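Local coordinates for protein CD1-2 antigen (Gallus gallus, PDB 3DBX) that binds a fatty acid in the groove of its MHC-I-like domain and probably presents lipids at the cell surface, as other CD1 proteins do, at residues Gln14-Leu19 and Gln100-Cys105; Phe72-Ile77 and Arg156-Phe161; Gly122-Val127 and Pro138-Leu143. One frame throughout, in Å; residues are numbered along the deposited sequence. Where two conformers were deposited one is given.

Contact 1. Residues Gln14-Leu19 and Gln100-Cys105; sequences QLFYTL and QIHTGC
H102 carries CG anti to its backbone N (chi1 -180°), while F16 and Q14 hold CG beside theirs (chi1 near -65°). These torsions gather three side chains on one sheet face. The side chains of F16 and H102 run side by side, and their rings are near parallel at 17° but slid so far that they barely overlap. F16 CE1 sits over the imidazole rim, 3.5 Å from H102 NE2. The extended chain of Q14 reaches the imidazole edge. H102 NE2 donates to Q14 OE1 at 2.7 Å, in the ring plane and on a lone pair of the amide oxygen. This bond, the F16 ring and F116, edge-to-face, probably hold the imidazole in its rotation. L15-T103 and Y17-I101 are antiparallel hydrogen-bonded pairs, and Y17 O accepts from I101 N at 2.8 Å. I101, on the face of L15 and Y17, meets the end of L19, CD1 to CD1 at 3.8 Å. Strand 12-21 lies between strands 27-35 and 97-107 in the MHC-like platform. The face of F16 and H102 packs on the chain of another protein. The L15, Y17 and T103 face lies under helices 66-71, 77-89 and 156-180, where T103 touches palmitic acid.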
ATOM      1  N   GLN A  14      -9.419   6.789   4.243  1.00 35.82           N
ATOM      2  CA  GLN A  14      -8.889   5.722   5.083  1.00 34.80           C
ATOM      3  C   GLN A  14      -7.797   6.217   6.011  1.00 34.00           C
ATOM      4  O   GLN A  14      -7.032   7.103   5.656  1.00 32.91           O
ATOM      5  CB  GLN A  14      -8.309   4.601   4.225  1.00 33.71           C
ATOM      6  CG  GLN A  14      -9.329   3.838   3.408  1.00 36.85           C
ATOM      7  CD  GLN A  14      -8.691   2.648   2.706  1.00 38.33           C
ATOM      8  OE1 GLN A  14      -8.649   1.551   3.247  1.00 36.45           O
ATOM      9  NE2 GLN A  14      -8.180   2.873   1.503  1.00 38.61           N
ATOM     10  N   LEU A  15      -7.720   5.585   7.186  1.00 34.18           N
ATOM     11  CA  LEU A  15      -6.738   5.864   8.198  1.00 33.58           C
ATOM     12  C   LEU A  15      -6.080   4.535   8.582  1.00 33.71           C
ATOM     13  O   LEU A  15      -6.757   3.531   8.835  1.00 34.79           O
ATOM     14  CB  LEU A  15      -7.412   6.467   9.435  1.00 35.44           C
ATOM     15  CG  LEU A  15      -8.057   7.846   9.389  1.00 38.30           C
ATOM     16  CD1 LEU A  15      -8.926   8.081  10.650  1.00 44.31           C
ATOM     17  CD2 LEU A  15      -7.006   8.928   9.284  1.00 38.97           C
ATOM     18  N   PHE A  16      -4.759   4.542   8.641  1.00 33.35           N
ATOM     19  CA  PHE A  16      -3.960   3.376   9.014  1.00 33.41           C
ATOM     20  C   PHE A  16      -3.024   3.783  10.166  1.00 34.32           C
ATOM     21  O   PHE A  16      -2.199   4.658   9.981  1.00 34.71           O
ATOM     22  CB  PHE A  16      -3.075   2.996   7.809  1.00 32.63           C
ATOM     23  CG  PHE A  16      -3.841   2.556   6.602  1.00 31.62           C
ATOM     24  CD1 PHE A  16      -4.083   1.217   6.380  1.00 34.44           C
ATOM     25  CD2 PHE A  16      -4.329   3.481   5.692  1.00 34.65           C
ATOM     26  CE1 PHE A  16      -4.817   0.798   5.252  1.00 37.16           C
ATOM     27  CE2 PHE A  16      -5.064   3.079   4.570  1.00 34.42           C
ATOM     28  CZ  PHE A  16      -5.302   1.749   4.351  1.00 35.10           C
ATOM     29  N   TYR A  17      -3.111   3.141  11.321  1.00 34.75           N
ATOM     30  CA  TYR A  17      -2.267   3.495  12.470  1.00 36.32           C
ATOM     31  C   TYR A  17      -1.595   2.253  13.020  1.00 36.03           C
ATOM     32  O   TYR A  17      -2.249   1.237  13.149  1.00 34.89           O
ATOM     33  CB  TYR A  17      -3.101   4.108  13.595  1.00 38.91           C
ATOM     34  CG  TYR A  17      -3.376   5.571  13.417  1.00 41.10           C
ATOM     35  CD1 TYR A  17      -2.615   6.525  14.071  1.00 42.11           C
ATOM     36  CD2 TYR A  17      -4.376   6.009  12.562  1.00 44.21           C
ATOM     37  CE1 TYR A  17      -2.860   7.904  13.896  1.00 44.90           C
ATOM     38  CE2 TYR A  17      -4.627   7.392  12.375  1.00 43.21           C
ATOM     39  CZ  TYR A  17      -3.860   8.318  13.040  1.00 44.05           C
ATOM     40  OH  TYR A  17      -4.114   9.673  12.871  1.00 47.54           O
ATOM     41  N   THR A  18      -0.309   2.374  13.352  1.00 36.69           N
ATOM     42  CA  THR A  18       0.500   1.302  13.969  1.00 38.60           C
ATOM     43  C   THR A  18       1.103   1.844  15.268  1.00 40.80           C
ATOM     44  O   THR A  18       1.757   2.910  15.291  1.00 41.80           O
ATOM     45  CB  THR A  18       1.609   0.832  13.041  1.00 37.94           C
ATOM     46  OG1 THR A  18       1.027   0.351  11.823  1.00 38.36           O
ATOM     47  CG2 THR A  18       2.440  -0.274  13.665  1.00 38.97           C
ATOM     48  N   LEU A  19       0.808   1.139  16.347  1.00 41.34           N
ATOM     49  CA  LEU A  19       1.277   1.487  17.667  1.00 43.35           C
ATOM     50  C   LEU A  19       2.179   0.332  18.090  1.00 44.24           C
ATOM     51  O   LEU A  19       1.688  -0.740  18.380  1.00 44.47           O
ATOM     52  CB  LEU A  19       0.087   1.627  18.628  1.00 45.38           C
ATOM     53  CG  LEU A  19      -0.729   2.924  18.577  1.00 44.51           C
ATOM     54  CD1 LEU A  19      -1.334   3.136  17.182  1.00 45.22           C
ATOM     55  CD2 LEU A  19      -1.808   2.961  19.610  1.00 45.16           C
ATOM     56  N   GLN A 100      -2.585  -2.325  15.578  1.00 37.90           N
ATOM     57  CA  GLN A 100      -2.873  -1.638  14.303  1.00 35.09           C
ATOM     58  C   GLN A 100      -4.354  -1.273  14.211  1.00 35.77           C
ATOM     59  O   GLN A 100      -5.218  -2.002  14.724  1.00 36.28           O
ATOM     60  CB  GLN A 100      -2.450  -2.498  13.113  1.00 35.19           C
ATOM     61  CG  GLN A 100      -0.922  -2.673  12.957  1.00 35.59           C
ATOM     62  CD  GLN A 100      -0.527  -3.849  12.114  1.00 36.55           C
ATOM     63  OE1 GLN A 100      -0.395  -4.936  12.621  1.00 37.97           O
ATOM     64  NE2 GLN A 100      -0.309  -3.629  10.822  1.00 35.26           N
ATOM     65  N   ILE A 101      -4.645  -0.132  13.577  0.50 34.28           N
ATOM     66  CA  ILE A 101      -6.017   0.384  13.471  0.50 35.64           C
ATOM     67  C   ILE A 101      -6.300   0.811  12.038  0.50 34.42           C
ATOM     68  O   ILE A 101      -5.608   1.670  11.496  0.50 33.20           O
ATOM     69  CB  ILE A 101      -6.277   1.606  14.426  0.50 36.61           C
ATOM     70  CG1 ILE A 101      -6.070   1.230  15.897  0.50 39.51           C
ATOM     71  CG2 ILE A 101      -7.706   2.150  14.253  0.50 37.58           C
ATOM     72  CD1 ILE A 101      -4.700   1.585  16.446  0.50 40.36           C
ATOM     73  N   HIS A 102      -7.310   0.206  11.422  1.00 35.56           N
ATOM     74  CA  HIS A 102      -7.678   0.541  10.056  1.00 34.66           C
ATOM     75  C   HIS A 102      -9.116   1.024  10.074  1.00 37.11           C
ATOM     76  O   HIS A 102     -10.009   0.300  10.479  1.00 38.31           O
ATOM     77  CB  HIS A 102      -7.496  -0.670   9.138  1.00 35.56           C
ATOM     78  CG  HIS A 102      -7.846  -0.403   7.707  1.00 34.57           C
ATOM     79  ND1 HIS A 102      -8.189  -1.408   6.832  1.00 33.83           N
ATOM     80  CD2 HIS A 102      -7.898   0.754   6.995  1.00 36.72           C
ATOM     81  CE1 HIS A 102      -8.440  -0.885   5.640  1.00 38.22           C
ATOM     82  NE2 HIS A 102      -8.286   0.428   5.715  1.00 35.12           N
ATOM     83  N   THR A 103      -9.303   2.272   9.643  1.00 37.18           N
ATOM     84  CA  THR A 103     -10.593   2.916   9.574  1.00 40.21           C
ATOM     85  C   THR A 103     -10.862   3.365   8.126  1.00 39.74           C
ATOM     86  O   THR A 103      -9.925   3.699   7.392  1.00 37.86           O
ATOM     87  CB  THR A 103     -10.590   4.160  10.495  1.00 41.25           C
ATOM     88  OG1 THR A 103     -10.249   3.768  11.832  1.00 43.99           O
ATOM     89  CG2 THR A 103     -11.929   4.830  10.512  1.00 45.38           C
ATOM     90  N   GLY A 104     -12.135   3.401   7.727  1.00 41.83           N
ATOM     91  CA  GLY A 104     -12.516   3.908   6.411  1.00 41.90           C
ATOM     92  C   GLY A 104     -13.899   4.523   6.356  1.00 45.50           C
ATOM     93  O   GLY A 104     -14.766   4.182   7.153  1.00 47.03           O
ATOM     94  N   CYS A 105     -14.082   5.426   5.392  1.00 46.32           N
ATOM     95  CA  CYS A 105     -15.368   6.053   5.078  1.00 50.46           C
ATOM     96  C   CYS A 105     -15.430   6.227   3.557  1.00 51.60           C
ATOM     97  O   CYS A 105     -14.605   6.954   2.974  1.00 50.04           O
ATOM     98  CB  CYS A 105     -15.482   7.425   5.769  1.00 50.53           C
ATOM     99  SG  CYS A 105     -17.064   8.292   5.582  1.00 54.45           S
TER

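Contact 2. Residues Phe72-Ile77 and Arg156-Phe161; sequences FSMVGI and RAVSGF. With PLM (palmitic acid), chain F.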
ATOM      1  N   PHE A  72      -6.321  14.721  19.845  1.00 71.69           N
ATOM      2  CA  PHE A  72      -6.572  15.102  21.235  1.00 77.07           C
ATOM      3  C   PHE A  72      -7.862  14.536  21.812  1.00 78.88           C
ATOM      4  O   PHE A  72      -8.073  14.608  23.025  1.00 83.46           O
ATOM      5  CB  PHE A  72      -6.565  16.629  21.415  1.00 81.11           C
ATOM      6  CG  PHE A  72      -5.564  17.357  20.550  1.00 80.61           C
ATOM      7  CD1 PHE A  72      -4.194  17.141  20.699  1.00 79.43           C
ATOM      8  CD2 PHE A  72      -6.002  18.293  19.598  1.00 82.06           C
ATOM      9  CE1 PHE A  72      -3.274  17.818  19.891  1.00 79.15           C
ATOM     10  CE2 PHE A  72      -5.093  18.986  18.790  1.00 80.69           C
ATOM     11  CZ  PHE A  72      -3.726  18.746  18.937  1.00 79.83           C
ATOM     12  N   SER A  73      -8.718  13.972  20.958  1.00 76.24           N
ATOM     13  CA  SER A  73     -10.072  13.597  21.378  1.00 77.85           C
ATOM     14  C   SER A  73     -10.135  12.230  22.057  1.00 77.43           C
ATOM     15  O   SER A  73      -9.130  11.518  22.164  1.00 74.68           O
ATOM     16  CB  SER A  73     -11.054  13.660  20.201  1.00 76.39           C
ATOM     17  OG  SER A  73     -10.903  12.546  19.329  1.00 71.24           O
ATOM     18  N   MET A  74     -11.335  11.895  22.515  1.00 79.95           N
ATOM     19  CA  MET A  74     -11.660  10.621  23.143  1.00 80.95           C
ATOM     20  C   MET A  74     -11.127   9.388  22.407  1.00 76.09           C
ATOM     21  O   MET A  74     -10.746   8.404  23.036  1.00 76.49           O
ATOM     22  CB  MET A  74     -13.173  10.526  23.242  1.00 84.41           C
ATOM     23  CG  MET A  74     -13.694   9.269  23.871  1.00 86.53           C
ATOM     24  SD  MET A  74     -15.480   9.433  24.034  1.00 92.19           S
ATOM     25  CE  MET A  74     -15.642  10.405  25.555  1.00 97.59           C
ATOM     26  N   VAL A  75     -11.140   9.435  21.077  1.00 72.02           N
ATOM     27  CA  VAL A  75     -10.668   8.322  20.255  1.00 67.21           C
ATOM     28  C   VAL A  75      -9.348   8.687  19.564  1.00 63.10           C
ATOM     29  O   VAL A  75      -8.887   7.971  18.684  1.00 60.39           O
ATOM     30  CB  VAL A  75     -11.736   7.874  19.218  1.00 66.39           C
ATOM     31  CG1 VAL A  75     -13.054   7.541  19.914  1.00 70.07           C
ATOM     32  CG2 VAL A  75     -11.956   8.945  18.157  1.00 65.52           C
ATOM     33  N   GLY A  76      -8.742   9.789  20.002  1.00 63.86           N
ATOM     34  CA  GLY A  76      -7.507  10.313  19.431  1.00 61.08           C
ATOM     35  C   GLY A  76      -6.309   9.475  19.825  1.00 59.70           C
ATOM     36  O   GLY A  76      -6.421   8.592  20.675  1.00 60.70           O
ATOM     37  N   ILE A  77      -5.164   9.755  19.205  1.00 57.64           N
ATOM     38  CA  ILE A  77      -3.974   8.902  19.342  1.00 56.20           C
ATOM     39  C   ILE A  77      -3.450   8.880  20.778  1.00 59.82           C
ATOM     40  O   ILE A  77      -3.138   7.818  21.322  1.00 60.05           O
ATOM     41  CB  ILE A  77      -2.888   9.253  18.258  1.00 54.29           C
ATOM     42  CG1 ILE A  77      -1.859   8.121  18.094  1.00 51.65           C
ATOM     43  CG2 ILE A  77      -2.255  10.647  18.501  1.00 56.16           C
ATOM     44  CD1 ILE A  77      -2.457   6.725  17.982  1.00 48.72           C
ATOM     45  N   ARG A 156     -20.128   3.926  26.202  1.00114.74           N
ATOM     46  CA  ARG A 156     -21.246   4.337  25.350  1.00116.51           C
ATOM     47  C   ARG A 156     -21.008   5.693  24.682  1.00113.62           C
ATOM     48  O   ARG A 156     -21.506   5.950  23.571  1.00112.15           O
ATOM     49  CB  ARG A 156     -22.555   4.337  26.146  1.00124.75           C
ATOM     50  CG  ARG A 156     -23.096   2.931  26.464  1.00128.61           C
ATOM     51  CD  ARG A 156     -23.924   2.346  25.306  1.00129.62           C
ATOM     52  NE  ARG A 156     -25.177   3.084  25.092  1.00135.56           N
ATOM     53  CZ  ARG A 156     -26.326   2.838  25.725  1.00144.30           C
ATOM     54  NH1 ARG A 156     -26.409   1.865  26.633  1.00148.54           N
ATOM     55  NH2 ARG A 156     -27.401   3.573  25.452  1.00149.23           N
ATOM     56  N   ALA A 157     -20.236   6.543  25.365  1.00113.02           N
ATOM     57  CA  ALA A 157     -19.815   7.834  24.825  1.00110.43           C
ATOM     58  C   ALA A 157     -18.915   7.679  23.589  1.00103.12           C
ATOM     59  O   ALA A 157     -19.009   8.475  22.647  1.00101.66           O
ATOM     60  CB  ALA A 157     -19.121   8.657  25.909  1.00112.23           C
ATOM     61  N   VAL A 158     -18.053   6.659  23.590  1.00 99.09           N
ATOM     62  CA  VAL A 158     -17.176   6.372  22.442  1.00 92.21           C
ATOM     63  C   VAL A 158     -18.012   5.953  21.239  1.00 91.09           C
ATOM     64  O   VAL A 158     -17.772   6.399  20.121  1.00 87.61           O
ATOM     65  CB  VAL A 158     -16.123   5.267  22.766  1.00 89.62           C
ATOM     66  CG1 VAL A 158     -15.466   4.735  21.496  1.00 83.23           C
ATOM     67  CG2 VAL A 158     -15.065   5.783  23.741  1.00 89.67           C
ATOM     68  N   SER A 159     -18.997   5.099  21.494  1.00 94.45           N
ATOM     69  CA  SER A 159     -19.924   4.624  20.477  1.00 94.89           C
ATOM     70  C   SER A 159     -20.675   5.793  19.831  1.00 96.01           C
ATOM     71  O   SER A 159     -20.788   5.873  18.603  1.00 93.38           O
ATOM     72  CB  SER A 159     -20.907   3.634  21.110  1.00100.42           C
ATOM     73  OG  SER A 159     -21.273   2.613  20.202  1.00100.49           O
ATOM     74  N   GLY A 160     -21.178   6.696  20.673  1.00 99.83           N
ATOM     75  CA  GLY A 160     -21.802   7.933  20.216  1.00101.33           C
ATOM     76  C   GLY A 160     -20.846   8.821  19.438  1.00 95.98           C
ATOM     77  O   GLY A 160     -21.212   9.363  18.394  1.00 95.28           O
ATOM     78  N   PHE A 161     -19.618   8.963  19.937  1.00 92.51           N
ATOM     79  CA  PHE A 161     -18.614   9.802  19.282  1.00 88.05           C
ATOM     80  C   PHE A 161     -18.260   9.286  17.881  1.00 82.61           C
ATOM     81  O   PHE A 161     -18.109  10.073  16.936  1.00 80.99           O
ATOM     82  CB  PHE A 161     -17.354   9.938  20.151  1.00 86.78           C
ATOM     83  CG  PHE A 161     -16.421  11.030  19.695  1.00 85.03           C
ATOM     84  CD1 PHE A 161     -16.726  12.368  19.929  1.00 90.49           C
ATOM     85  CD2 PHE A 161     -15.249  10.726  19.019  1.00 81.61           C
ATOM     86  CE1 PHE A 161     -15.869  13.384  19.496  1.00 88.74           C
ATOM     87  CE2 PHE A 161     -14.389  11.734  18.585  1.00 80.08           C
ATOM     88  CZ  PHE A 161     -14.698  13.059  18.827  1.00 81.80           C
TER
HETATM   89  C1  PLM F 522      -8.225   5.039  28.618  1.00 68.45           C
HETATM   90  O1  PLM F 522      -7.085   5.536  28.428  1.00 69.12           O
HETATM   91  O2  PLM F 522      -8.336   4.109  29.448  1.00 68.55           O
HETATM   92  C2  PLM F 522      -9.448   5.540  27.869  1.00 68.29           C
HETATM   93  C3  PLM F 522      -9.055   6.224  26.557  1.00 68.56           C
HETATM   94  C4  PLM F 522     -10.268   6.568  25.697  1.00 68.16           C
HETATM   95  C5  PLM F 522     -10.618   5.449  24.711  1.00 68.15           C
HETATM   96  C6  PLM F 522      -9.819   5.508  23.407  1.00 67.41           C
HETATM   97  C7  PLM F 522      -9.525   4.115  22.852  1.00 66.76           C
HETATM   98  C8  PLM F 522     -10.397   3.789  21.653  1.00 65.86           C
HETATM   99  C9  PLM F 522      -9.624   2.979  20.616  1.00 65.75           C
HETATM  100  CA  PLM F 522     -10.512   2.753  19.396  1.00 65.12           C
HETATM  101  CB  PLM F 522      -9.740   2.831  18.086  1.00 64.64           C
HETATM  102  CC  PLM F 522      -9.805   4.215  17.449  1.00 63.52           C
HETATM  103  CD  PLM F 522     -10.901   4.312  16.396  1.00 63.09           C
HETATM  104  CE  PLM F 522     -11.220   5.772  16.154  1.00 63.06           C
HETATM  105  CF  PLM F 522     -11.241   6.103  14.667  1.00 63.32           C
HETATM  106  CG  PLM F 522     -10.755   7.528  14.428  1.00 62.30           C
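S73 O is the best-held polar atom, with two donors. G76 N binds it at 2.8 Å and closes a type I turn from S73 to G76, and N79 ND2 of the following helix is the second donor. The S73 hydroxyl is bonded to I69 O, and its OG also lies 3.7 Å from F161 CE2. G76 is the N-cap of helix 77-89.

Across to helix 156-180 the contact is apolar. M74 stretches out, with CG anti to its backbone N (chi1 -180°), and bends at chi3 (-82°). Its sulfur thus reaches the helix, with SD 3.7 Å from V158 CG2. The bend turns the methyl group to the surface alanine, where M74 CE meets A157 CB at 3.9 Å. The same sulfur stands obliquely off the F161 ring, 5.5 Å from SD to centroid, a Met-aromatic contact.

V75 packs against both V158 and F161. Its CG2 touches the edge of the F161 ring, 3.7 Å from CE2, and its CG1 meets V158 CG1. F161 points its ring at the turn because CG is anti to the backbone N (chi1 -167°).

The palmitic acid runs past the inner side of the turn. Its C6 lies 3.1 Å from M74 O, and its CE lies 3.8 Å from V75 CB. The turn lies alongside the lipid chain, and helix 156-180 packs on the turn. This is the groove of the CD1 and MHC-I-like fold, where the two helical walls above the sheet enclose an alkyl chain.

Contact 3. Residues Gly122-Val127 and Pro138-Leu143; sequences GGRDLV and PQRSTL
The guanidinium of R140 is sandwiched. R124 NH2 lies over one face, and L126 CD1 lies over the opposite face, 3.7 Å from R140 CZ. The two guanidinium groups stack with centres 4.0 Å apart and planes at 26°, although both are cationic. At the edge, in plane, stands the carbonyl oxygen of D125. It accepts from R140 NE at 3.0 Å and from R140 NH2 at 2.9 Å, so both nitrogens share a single acceptor. The NE bond lies in the carbonyl plane, but NH2 comes from well above it. R140 NH2 also makes a weak bond to R124 O. The chain of R140 bends at chi3 (77°), which brings its guanidinium to the D125 carbonyl. Q139 N donates to L126 O at 3.0 Å, and Q139 CB packs on D125 CB at 3.6 Å. V127 and P138 form an antiparallel non-hydrogen-bonded pair. L126 and V127 both face I119 of the next strand in a classic beta bulge. R140 NH1 forms a salt bridge to E121, and D125 OD1 is hydrogen-bonded to an aromatic side chain of the chain of another protein. The E121 carboxylate and the carbonyl oxygens probably offset the repulsion between the stacked arginines.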
ATOM      1  N   GLY A 122      -0.617  -8.125  16.847  1.00 48.73           N
ATOM      2  CA  GLY A 122       0.322  -9.090  16.283  1.00 49.05           C
ATOM      3  C   GLY A 122       0.030  -9.466  14.844  1.00 47.65           C
ATOM      4  O   GLY A 122       0.333 -10.575  14.431  1.00 50.37           O
ATOM      5  N   GLY A 123      -0.569  -8.559  14.079  1.00 45.48           N
ATOM      6  CA  GLY A 123      -0.772  -8.781  12.643  1.00 44.05           C
ATOM      7  C   GLY A 123      -1.935  -9.686  12.279  1.00 45.55           C
ATOM      8  O   GLY A 123      -1.991 -10.208  11.186  1.00 45.83           O
ATOM      9  N   ARG A 124      -2.858  -9.890  13.216  1.00 46.51           N
ATOM     10  CA  ARG A 124      -4.084 -10.635  12.966  1.00 48.92           C
ATOM     11  C   ARG A 124      -5.223  -9.789  13.518  1.00 48.43           C
ATOM     12  O   ARG A 124      -4.988  -8.962  14.393  1.00 46.87           O
ATOM     13  CB  ARG A 124      -4.055 -11.979  13.729  1.00 52.36           C
ATOM     14  CG  ARG A 124      -2.893 -12.893  13.350  1.00 53.99           C
ATOM     15  CD  ARG A 124      -2.867 -14.193  14.166  1.00 58.92           C
ATOM     16  NE  ARG A 124      -2.716 -13.967  15.607  1.00 64.69           N
ATOM     17  CZ  ARG A 124      -3.511 -14.483  16.548  1.00 69.67           C
ATOM     18  NH1 ARG A 124      -4.551 -15.249  16.219  1.00 73.37           N
ATOM     19  NH2 ARG A 124      -3.266 -14.233  17.831  1.00 70.38           N
ATOM     20  N   ASP A 125      -6.451 -10.017  13.051  1.00 49.92           N
ATOM     21  CA  ASP A 125      -7.622  -9.297  13.575  1.00 50.92           C
ATOM     22  C   ASP A 125      -7.758  -9.506  15.072  1.00 52.74           C
ATOM     23  O   ASP A 125      -7.404 -10.573  15.590  1.00 54.01           O
ATOM     24  CB  ASP A 125      -8.916  -9.746  12.893  1.00 53.89           C
ATOM     25  CG  ASP A 125      -8.834  -9.710  11.380  1.00 54.21           C
ATOM     26  OD1 ASP A 125      -7.895  -9.074  10.835  1.00 50.81           O
ATOM     27  OD2 ASP A 125      -9.708 -10.335  10.729  1.00 57.17           O
ATOM     28  N   LEU A 126      -8.265  -8.478  15.757  1.00 52.51           N
ATOM     29  CA  LEU A 126      -8.458  -8.528  17.212  1.00 54.59           C
ATOM     30  C   LEU A 126      -9.891  -8.174  17.631  1.00 57.83           C
ATOM     31  O   LEU A 126     -10.526  -8.972  18.307  1.00 61.76           O
ATOM     32  CB  LEU A 126      -7.430  -7.654  17.952  1.00 52.46           C
ATOM     33  CG  LEU A 126      -7.537  -7.579  19.487  1.00 55.57           C
ATOM     34  CD1 LEU A 126      -7.284  -8.930  20.117  1.00 57.67           C
ATOM     35  CD2 LEU A 126      -6.596  -6.521  20.069  1.00 53.75           C
ATOM     36  N   VAL A 127     -10.377  -6.984  17.253  1.00 57.12           N
ATOM     37  CA  VAL A 127     -11.796  -6.579  17.451  1.00 60.58           C
ATOM     38  C   VAL A 127     -12.319  -5.700  16.297  1.00 59.23           C
ATOM     39  O   VAL A 127     -11.545  -4.984  15.650  1.00 55.08           O
ATOM     40  CB  VAL A 127     -12.064  -5.849  18.822  1.00 62.54           C
ATOM     41  CG1 VAL A 127     -11.856  -6.782  19.999  1.00 66.24           C
ATOM     42  CG2 VAL A 127     -11.211  -4.592  18.981  1.00 59.33           C
ATOM     43  N   PRO A 138     -15.664  -9.157  18.970  1.00 81.79           N
ATOM     44  CA  PRO A 138     -14.397  -9.901  19.019  1.00 79.58           C
ATOM     45  C   PRO A 138     -14.116 -10.681  17.732  1.00 78.70           C
ATOM     46  O   PRO A 138     -15.025 -11.303  17.176  1.00 81.89           O
ATOM     47  CB  PRO A 138     -14.605 -10.878  20.185  1.00 84.63           C
ATOM     48  CG  PRO A 138     -15.769 -10.359  20.932  1.00 87.90           C
ATOM     49  CD  PRO A 138     -16.641  -9.711  19.925  1.00 87.64           C
ATOM     50  N   GLN A 139     -12.861 -10.637  17.275  1.00 74.89           N
ATOM     51  CA  GLN A 139     -12.433 -11.307  16.044  1.00 74.09           C
ATOM     52  C   GLN A 139     -11.657 -12.602  16.309  1.00 75.63           C
ATOM     53  O   GLN A 139     -11.566 -13.467  15.432  1.00 76.87           O
ATOM     54  CB  GLN A 139     -11.580 -10.369  15.195  1.00 69.02           C
ATOM     55  CG  GLN A 139     -12.258  -9.064  14.732  1.00 68.76           C
ATOM     56  CD  GLN A 139     -13.107  -9.234  13.480  1.00 70.26           C
ATOM     57  OE1 GLN A 139     -13.965 -10.121  13.406  1.00 76.09           O
ATOM     58  NE2 GLN A 139     -12.874  -8.382  12.493  1.00 64.96           N
ATOM     59  N   ARG A 140     -11.077 -12.718  17.502  1.00 75.92           N
ATOM     60  CA  ARG A 140     -10.434 -13.953  17.941  1.00 77.79           C
ATOM     61  C   ARG A 140     -11.098 -14.373  19.247  1.00 83.28           C
ATOM     62  O   ARG A 140     -11.923 -13.621  19.779  1.00 84.40           O
ATOM     63  CB  ARG A 140      -8.909 -13.791  18.068  1.00 74.13           C
ATOM     64  CG  ARG A 140      -8.433 -12.822  19.131  1.00 71.79           C
ATOM     65  CD  ARG A 140      -6.924 -12.703  19.167  1.00 68.73           C
ATOM     66  NE  ARG A 140      -6.411 -11.867  18.079  1.00 62.37           N
ATOM     67  CZ  ARG A 140      -5.246 -11.227  18.107  1.00 59.74           C
ATOM     68  NH1 ARG A 140      -4.471 -11.299  19.179  1.00 60.75           N
ATOM     69  NH2 ARG A 140      -4.862 -10.491  17.066  1.00 54.65           N
ATOM     70  N   SER A 141     -10.769 -15.560  19.760  1.00 87.09           N
ATOM     71  CA  SER A 141     -11.490 -16.091  20.928  1.00 93.12           C
ATOM     72  C   SER A 141     -10.731 -16.108  22.268  1.00 94.07           C
ATOM     73  O   SER A 141     -11.039 -16.923  23.139  1.00 99.04           O
ATOM     74  CB  SER A 141     -12.123 -17.464  20.617  1.00 98.44           C
ATOM     75  OG  SER A 141     -11.149 -18.462  20.369  1.00 98.99           O
ATOM     76  N   THR A 142      -9.781 -15.187  22.449  1.00 90.14           N
ATOM     77  CA  THR A 142      -9.012 -15.093  23.711  1.00 91.10           C
ATOM     78  C   THR A 142      -9.356 -13.874  24.615  1.00 91.03           C
ATOM     79  O   THR A 142     -10.273 -13.104  24.306  1.00 90.63           O
ATOM     80  CB  THR A 142      -7.481 -15.202  23.460  1.00 88.11           C
ATOM     81  OG1 THR A 142      -6.801 -15.400  24.709  1.00 90.88           O
ATOM     82  CG2 THR A 142      -6.933 -13.954  22.741  1.00 82.38           C
ATOM     83  N   LEU A 143      -8.620 -13.729  25.727  1.00 91.87           N
ATOM     84  CA  LEU A 143      -8.871 -12.700  26.754  1.00 92.70           C
ATOM     85  C   LEU A 143      -8.687 -11.267  26.255  1.00 88.25           C
ATOM     86  O   LEU A 143      -9.550 -10.419  26.502  1.00 89.31           O
ATOM     87  CB  LEU A 143      -7.967 -12.916  27.973  1.00 94.94           C
ATOM     88  CG  LEU A 143      -7.950 -11.862  29.090  1.00 96.43           C
ATOM     89  CD1 LEU A 143      -9.105 -12.057  30.085  1.00102.40           C
ATOM     90  CD2 LEU A 143      -6.615 -11.911  29.819  1.00 97.12           C
TER

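How the contacts relate
From the N terminus, strand 12-21 comes first. Contact 1 closes a long loop when strand 97-107 returns beside it in the platform. That loop holds the turn 72-77, whose partner 156-161 comes much later, so contacts 1 and 2 cross along the chain. They also touch, because I77 CD1 packs on Y17 CD1 and L19 CD1. Contact 3 follows contact 1 in series and falls between the two segments of contact 2. It ties strand 124-130 to the lead-in of helix 143-154. Q100 OE1 packs on G123 CA, where contacts 1 and 3 meet. Contacts 2 and 3 stay about 11 Å apart at their nearest atoms. Contact 1 pairs platform strands; contact 2 ties the turn to helix 156-180.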